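Local coordinates for protein hypoxanthine phosphoribosyltransferase (Leishmania donovani, PDB 7CMJ) that transfers the 5-phosphoribosyl group from phosphoribosyl pyrophosphate onto hypoxanthine or guanine, making IMP or GMP in purine salvage, at residues Val106-Asp111 against Leu134-Arg139; Arg119-Val124 against Arg139-Lys144. All blocks are in the same frame, centred on the assembly; numbering follows the deposited sequence.

Interaction 1 (Val106-Asp111 against Leu134-Arg139)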
loop_
_atom_site.group_PDB
_atom_site.type_symbol
_atom_site.label_atom_id
_atom_site.label_comp_id
_atom_site.label_asym_id
_atom_site.label_seq_id
_atom_site.Cartn_x
_atom_site.Cartn_y
_atom_site.Cartn_z
ATOM N N VAL A 106 -8.709 -10.844 0.932
ATOM C CA VAL A 106 -8.352 -9.710 1.763
ATOM C C VAL A 106 -7.627 -8.699 0.895
ATOM O O VAL A 106 -6.997 -9.042 -0.116
ATOM C CB VAL A 106 -7.470 -10.119 2.963
ATOM C CG1 VAL A 106 -8.312 -10.798 4.011
ATOM C CG2 VAL A 106 -6.347 -11.040 2.497
ATOM N N ARG A 107 -7.713 -7.440 1.309
ATOM C CA ARG A 107 -7.060 -6.364 0.582
ATOM C C ARG A 107 -5.591 -6.315 0.985
ATOM O O ARG A 107 -5.256 -5.962 2.118
ATOM C CB ARG A 107 -7.776 -5.045 0.847
ATOM C CG ARG A 107 -7.157 -3.862 0.152
ATOM C CD ARG A 107 -7.849 -2.585 0.550
ATOM N NE ARG A 107 -7.726 -1.553 -0.481
ATOM C CZ ARG A 107 -8.397 -0.408 -0.471
ATOM N NH1 ARG A 107 -9.235 -0.156 0.525
ATOM N NH2 ARG A 107 -8.231 0.482 -1.446
ATOM N N MET A 108 -4.719 -6.671 0.049
ATOM C CA MET A 108 -3.287 -6.500 0.240
ATOM C C MET A 108 -2.954 -5.028 0.436
ATOM O O MET A 108 -3.204 -4.205 -0.451
ATOM C CB MET A 108 -2.533 -7.052 -0.960
ATOM C CG MET A 108 -1.195 -7.639 -0.581
ATOM S SD MET A 108 -1.271 -8.855 0.780
ATOM C CE MET A 108 -2.480 -10.091 0.229
ATOM N N LEU A 109 -2.386 -4.698 1.598
ATOM C CA LEU A 109 -1.829 -3.373 1.839
ATOM C C LEU A 109 -0.321 -3.341 1.692
ATOM O O LEU A 109 0.251 -2.262 1.473
ATOM C CB LEU A 109 -2.198 -2.862 3.239
ATOM C CG LEU A 109 -3.654 -3.004 3.659
ATOM C CD1 LEU A 109 -3.860 -2.354 5.014
ATOM C CD2 LEU A 109 -4.579 -2.392 2.617
ATOM N N LEU A 110 0.334 -4.493 1.804
ATOM C CA LEU A 110 1.779 -4.557 1.619
ATOM C C LEU A 110 2.082 -5.895 0.985
ATOM O O LEU A 110 1.796 -6.943 1.575
ATOM C CB LEU A 110 2.541 -4.394 2.928
ATOM C CG LEU A 110 4.066 -4.474 2.782
ATOM C CD1 LEU A 110 4.541 -3.254 2.016
ATOM C CD2 LEU A 110 4.744 -4.544 4.158
ATOM N N ASP A 111 2.658 -5.837 -0.205
ATOM C CA ASP A 111 3.119 -6.993 -0.953
ATOM C C ASP A 111 4.631 -7.134 -0.771
ATOM O O ASP A 111 5.313 -6.228 -0.273
ATOM C CB ASP A 111 2.735 -6.827 -2.425
ATOM C CG ASP A 111 2.787 -8.116 -3.205
ATOM O OD1 ASP A 111 2.581 -8.043 -4.437
ATOM O OD2 ASP A 111 3.024 -9.193 -2.610
ATOM N N LEU A 134 -6.627 -18.084 4.708
ATOM C CA LEU A 134 -5.327 -18.707 4.500
ATOM C C LEU A 134 -5.230 -19.244 3.080
ATOM O O LEU A 134 -4.223 -19.028 2.393
ATOM C CB LEU A 134 -5.087 -19.819 5.516
ATOM C CG LEU A 134 -3.731 -20.550 5.470
ATOM C CD1 LEU A 134 -2.535 -19.606 5.258
ATOM C CD2 LEU A 134 -3.546 -21.420 6.708
ATOM N N GLN A 135 -6.288 -19.917 2.612
ATOM C CA GLN A 135 -6.327 -20.364 1.223
ATOM C C GLN A 135 -6.130 -19.203 0.254
ATOM O O GLN A 135 -5.407 -19.340 -0.739
ATOM C CB GLN A 135 -7.642 -21.077 0.930
ATOM C CG GLN A 135 -7.646 -22.500 1.383
ATOM C CD GLN A 135 -8.782 -23.274 0.798
ATOM O OE1 GLN A 135 -9.705 -23.661 1.506
ATOM N NE2 GLN A 135 -8.736 -23.496 -0.510
ATOM N N TYR A 136 -6.755 -18.050 0.523
ATOM C CA TYR A 136 -6.592 -16.908 -0.375
ATOM C C TYR A 136 -5.146 -16.428 -0.397
ATOM O O TYR A 136 -4.569 -16.202 -1.470
ATOM C CB TYR A 136 -7.524 -15.759 0.019
ATOM C CG TYR A 136 -7.190 -14.500 -0.749
ATOM C CD1 TYR A 136 -6.454 -13.463 -0.156
ATOM C CD2 TYR A 136 -7.569 -14.368 -2.096
ATOM C CE1 TYR A 136 -6.128 -12.336 -0.874
ATOM C CE2 TYR A 136 -7.249 -13.231 -2.826
ATOM C CZ TYR A 136 -6.528 -12.222 -2.214
ATOM O OH TYR A 136 -6.206 -11.097 -2.932
ATOM N N LEU A 137 -4.555 -16.236 0.783
ATOM C CA LEU A 137 -3.149 -15.868 0.862
ATOM C C LEU A 137 -2.280 -16.804 0.025
ATOM O O LEU A 137 -1.302 -16.374 -0.605
ATOM C CB LEU A 137 -2.709 -15.881 2.322
ATOM C CG LEU A 137 -2.893 -14.608 3.167
ATOM C CD1 LEU A 137 -4.160 -13.910 2.831
ATOM C CD2 LEU A 137 -2.858 -14.932 4.676
ATOM N N MET A 138 -2.627 -18.088 -0.003
ATOM C CA MET A 138 -1.812 -19.046 -0.740
ATOM C C MET A 138 -2.023 -18.883 -2.236
ATOM O O MET A 138 -1.060 -18.814 -3.008
ATOM C CB MET A 138 -2.137 -20.468 -0.289
ATOM C CG MET A 138 -1.567 -20.825 1.082
ATOM S SD MET A 138 -2.195 -22.400 1.756
ATOM C CE MET A 138 -1.330 -23.598 0.728
ATOM N N ARG A 139 -3.281 -18.817 -2.661
ATOM C CA ARG A 139 -3.581 -18.501 -4.047
ATOM C C ARG A 139 -2.847 -17.233 -4.479
ATOM O O ARG A 139 -2.196 -17.205 -5.533
ATOM C CB ARG A 139 -5.091 -18.358 -4.219
ATOM C CG ARG A 139 -5.775 -19.594 -4.751
ATOM C CD ARG A 139 -6.954 -19.999 -3.877
ATOM N NE ARG A 139 -7.899 -18.899 -3.697
ATOM C CZ ARG A 139 -8.842 -18.875 -2.760
ATOM N NH1 ARG A 139 -9.657 -17.834 -2.665
ATOM N NH2 ARG A 139 -8.969 -19.897 -1.922
#
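The ring of Y136 reaches out from helix 131-142 and lies alongside the backbone of V106, just before strand 107-110. CG of Y136 is anti to the backbone N (chi1 170°), which directs the ring off the helix toward the strand. There its CE1 corner lies 3.5 Å from the backbone N of V106. The two side chains also meet at an angle: CG2 of V106 packs against the same side of the ring, 3.6 Å from CD1 of Y136. That methyl takes the place between the backbone N and the carbonyl carbon of V106, and it has a second neighbour in L137, whose CD1 is 3.6 Å away. V106 CG2 sits over the cleft between the Y136 ring and the L137 methyl. M108 makes a looser touch from the other side of the ring plane, its terminal CE coming within 4.4 Å of CE1 of Y136, although the side chain starts off across the contact and turns in only at its end.

In the phosphoribosyltransferase fold, this contact joins the antiparallel strand at one outer edge of the main sheet within the chain to the helix that follows strand 120-125. V106 and M108 also pack on A93 and I91 of the neighbouring strand 86-94. L137 also lies close to the nucleotide site: its side chain is about 4 Å from that of E125, a ligand of the barium ion. The four touching residues are buried; their side chains meet through apolar atoms, and the ring also lies against the backbone N and O of V106 without a polar bond. The phenol oxygen of Y136 finds its polar partner across the subunit interface, in a hydrogen bond to NZ of K144 of the second subunit.

Interaction 2 (Arg119-Val124 against Arg139-Lys144)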
loop_
_atom_site.group_PDB
_atom_site.type_symbol
_atom_site.label_atom_id
_atom_site.label_comp_id
_atom_site.label_asym_id
_atom_site.label_seq_id
_atom_site.Cartn_x
_atom_site.Cartn_y
_atom_site.Cartn_z
ATOM N N ARG A 119 11.150 -19.554 -5.978
ATOM C CA ARG A 119 11.758 -19.551 -4.658
ATOM C C ARG A 119 10.913 -20.388 -3.713
ATOM O O ARG A 119 9.737 -20.668 -3.978
ATOM C CB ARG A 119 11.892 -18.137 -4.101
ATOM C CG ARG A 119 12.698 -17.227 -4.978
ATOM C CD ARG A 119 14.143 -17.469 -4.658
ATOM N NE ARG A 119 14.924 -17.720 -5.851
ATOM C CZ ARG A 119 15.566 -16.768 -6.514
ATOM N NH1 ARG A 119 15.509 -15.510 -6.088
ATOM N NH2 ARG A 119 16.244 -17.077 -7.611
ATOM N N HIS A 120 11.523 -20.785 -2.601
ATOM C CA HIS A 120 10.825 -21.564 -1.593
ATOM C C HIS A 120 10.309 -20.626 -0.512
ATOM O O HIS A 120 11.090 -19.941 0.159
ATOM C CB HIS A 120 11.714 -22.657 -1.011
ATOM C CG HIS A 120 12.312 -23.568 -2.040
ATOM N ND1 HIS A 120 11.591 -24.559 -2.677
ATOM C CD2 HIS A 120 13.577 -23.665 -2.514
ATOM C CE1 HIS A 120 12.380 -25.211 -3.514
ATOM N NE2 HIS A 120 13.593 -24.691 -3.431
ATOM N N ILE A 121 8.996 -20.611 -0.336
ATOM C CA ILE A 121 8.343 -19.676 0.568
ATOM C C ILE A 121 7.691 -20.437 1.703
ATOM O O ILE A 121 7.039 -21.469 1.491
ATOM C CB ILE A 121 7.280 -18.831 -0.149
ATOM C CG1 ILE A 121 7.875 -18.132 -1.363
ATOM C CG2 ILE A 121 6.634 -17.858 0.845
ATOM C CD1 ILE A 121 6.810 -17.535 -2.179
ATOM N N LEU A 122 7.840 -19.906 2.899
ATOM C CA LEU A 122 7.149 -20.397 4.076
ATOM C C LEU A 122 6.280 -19.263 4.604
ATOM O O LEU A 122 6.800 -18.231 5.039
ATOM C CB LEU A 122 8.153 -20.870 5.117
ATOM C CG LEU A 122 7.604 -21.748 6.235
ATOM C CD1 LEU A 122 6.959 -22.974 5.625
ATOM C CD2 LEU A 122 8.740 -22.131 7.200
ATOM N N ILE A 123 4.963 -19.430 4.526
ATOM C CA ILE A 123 4.037 -18.458 5.102
ATOM C C ILE A 123 4.074 -18.622 6.617
ATOM O O ILE A 123 3.827 -19.717 7.137
ATOM C CB ILE A 123 2.613 -18.648 4.558
ATOM C CG1 ILE A 123 2.570 -18.384 3.056
ATOM C CG2 ILE A 123 1.637 -17.731 5.274
ATOM C CD1 ILE A 123 1.204 -18.605 2.438
ATOM N N VAL A 124 4.394 -17.541 7.328
ATOM C CA VAL A 124 4.519 -17.573 8.780
ATOM C C VAL A 124 3.252 -17.016 9.413
ATOM O O VAL A 124 2.905 -15.846 9.219
ATOM C CB VAL A 124 5.749 -16.804 9.263
ATOM C CG1 VAL A 124 5.794 -16.823 10.798
ATOM C CG2 VAL A 124 7.000 -17.414 8.660
ATOM N N ARG A 139 -3.281 -18.817 -2.661
ATOM C CA ARG A 139 -3.581 -18.501 -4.047
ATOM C C ARG A 139 -2.847 -17.233 -4.479
ATOM O O ARG A 139 -2.196 -17.205 -5.533
ATOM C CB ARG A 139 -5.091 -18.358 -4.219
ATOM C CG ARG A 139 -5.775 -19.594 -4.751
ATOM C CD ARG A 139 -6.954 -19.999 -3.877
ATOM N NE ARG A 139 -7.899 -18.899 -3.697
ATOM C CZ ARG A 139 -8.842 -18.875 -2.760
ATOM N NH1 ARG A 139 -9.657 -17.834 -2.665
ATOM N NH2 ARG A 139 -8.969 -19.897 -1.922
ATOM N N PHE A 140 -2.932 -16.178 -3.656
ATOM C CA PHE A 140 -2.129 -14.981 -3.872
ATOM C C PHE A 140 -0.669 -15.342 -4.117
ATOM O O PHE A 140 -0.079 -14.955 -5.135
ATOM C CB PHE A 140 -2.255 -14.047 -2.664
ATOM C CG PHE A 140 -1.456 -12.787 -2.781
ATOM C CD1 PHE A 140 -1.780 -11.822 -3.729
ATOM C CD2 PHE A 140 -0.393 -12.545 -1.934
ATOM C CE1 PHE A 140 -1.046 -10.638 -3.827
ATOM C CE2 PHE A 140 0.352 -11.353 -2.031
ATOM C CZ PHE A 140 0.029 -10.414 -2.978
ATOM N N MET A 141 -0.074 -16.109 -3.186
ATOM C CA MET A 141 1.344 -16.418 -3.285
ATOM C C MET A 141 1.622 -17.343 -4.455
ATOM O O MET A 141 2.653 -17.216 -5.122
ATOM C CB MET A 141 1.845 -17.045 -1.986
ATOM C CG MET A 141 1.800 -16.128 -0.767
ATOM S SD MET A 141 2.688 -14.584 -1.009
ATOM C CE MET A 141 4.227 -15.168 -1.721
ATOM N N LEU A 142 0.720 -18.288 -4.716
ATOM C CA LEU A 142 0.951 -19.231 -5.798
ATOM C C LEU A 142 0.943 -18.549 -7.152
ATOM O O LEU A 142 1.511 -19.092 -8.107
ATOM C CB LEU A 142 -0.100 -20.337 -5.762
ATOM C CG LEU A 142 0.265 -21.496 -4.836
ATOM C CD1 LEU A 142 -0.838 -22.522 -4.860
ATOM C CD2 LEU A 142 1.585 -22.120 -5.240
ATOM N N ALA A 143 0.314 -17.373 -7.255
ATOM C CA ALA A 143 0.338 -16.622 -8.506
ATOM C C ALA A 143 1.714 -16.043 -8.782
ATOM O O ALA A 143 2.028 -15.741 -9.936
ATOM C CB ALA A 143 -0.709 -15.506 -8.485
ATOM N N LYS A 144 2.545 -15.895 -7.756
ATOM C CA LYS A 144 3.922 -15.489 -7.983
ATOM C C LYS A 144 4.823 -16.664 -8.376
ATOM O O LYS A 144 6.051 -16.509 -8.371
ATOM C CB LYS A 144 4.454 -14.768 -6.740
ATOM C CG LYS A 144 3.569 -13.627 -6.272
ATOM C CD LYS A 144 3.844 -13.222 -4.819
ATOM C CE LYS A 144 3.101 -11.919 -4.451
ATOM N NZ LYS A 144 3.542 -10.807 -5.351
#
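Strand 120-125 runs past the C-terminal turns of helix 131-142 with the two backbones nearest at I121 and M141, whose CA atoms are 8.6 Å apart. M141 does all the touching from the helix side. Its CB points at the strand, but the chain then bends at both chi2 (-56°) and chi3 (-47°), so it curls instead of extending. As a result two different parts of one side chain meet two isoleucines: the terminal CE lies 3.5 Å from CD1 of I121, while CG, nearer the helix, is 4.1 Å from CD1 of I123. The first pair crosses at an angle; in the second, I123 and M141 lie alongside one another, running antiparallel.

Both isoleucines hold the same shape. In each, CG1 is anti to the carbonyl carbon and the chain is extended beyond it (chi2 169° in I121), so CD1 is the methyl carried furthest toward the helix. L122, between them in sequence, faces the other way and packs on K150 and V152 of strand 148-153. The contact is small, buried and wholly apolar, with M141 supplying about half of the surface.

These are the first two elements of a beta-alpha-beta unit, in which strand 120-125 leads through helix 131-142 to the parallel strand 148-153. I121 is already bonded through its backbone to S148 and K150 of that third element. On the other flank lies the parallel strand 59-64, where L62 touches both I121 and M141 and V64 touches I123. The helix thus lies over one face of the central sheet, M141 meeting two adjacent strands, while on the other face V124 rests on F71 and T72 of helix 69-81.

Overall arrangement
Following the chain, residues 106-111 come first, on the antiparallel strand that is outermost in the main sheet within the chain, and 119-124 next, on a central parallel strand. Helix 131-142 then returns to both: interaction 1 closes a loop of 22 residues, and interaction 2 a shorter one of 14. Because the segments alternate along the chain, the two loops cross instead of nesting. Their helix segments overlap at R139, and the contacts lie on successive turns, with centres 10 Å apart. A salt bridge from D111 OD1 to K144 NZ (3.1 Å) links them directly. Together they tie the edge and the middle of the sheet to one helix, and both touch the second subunit.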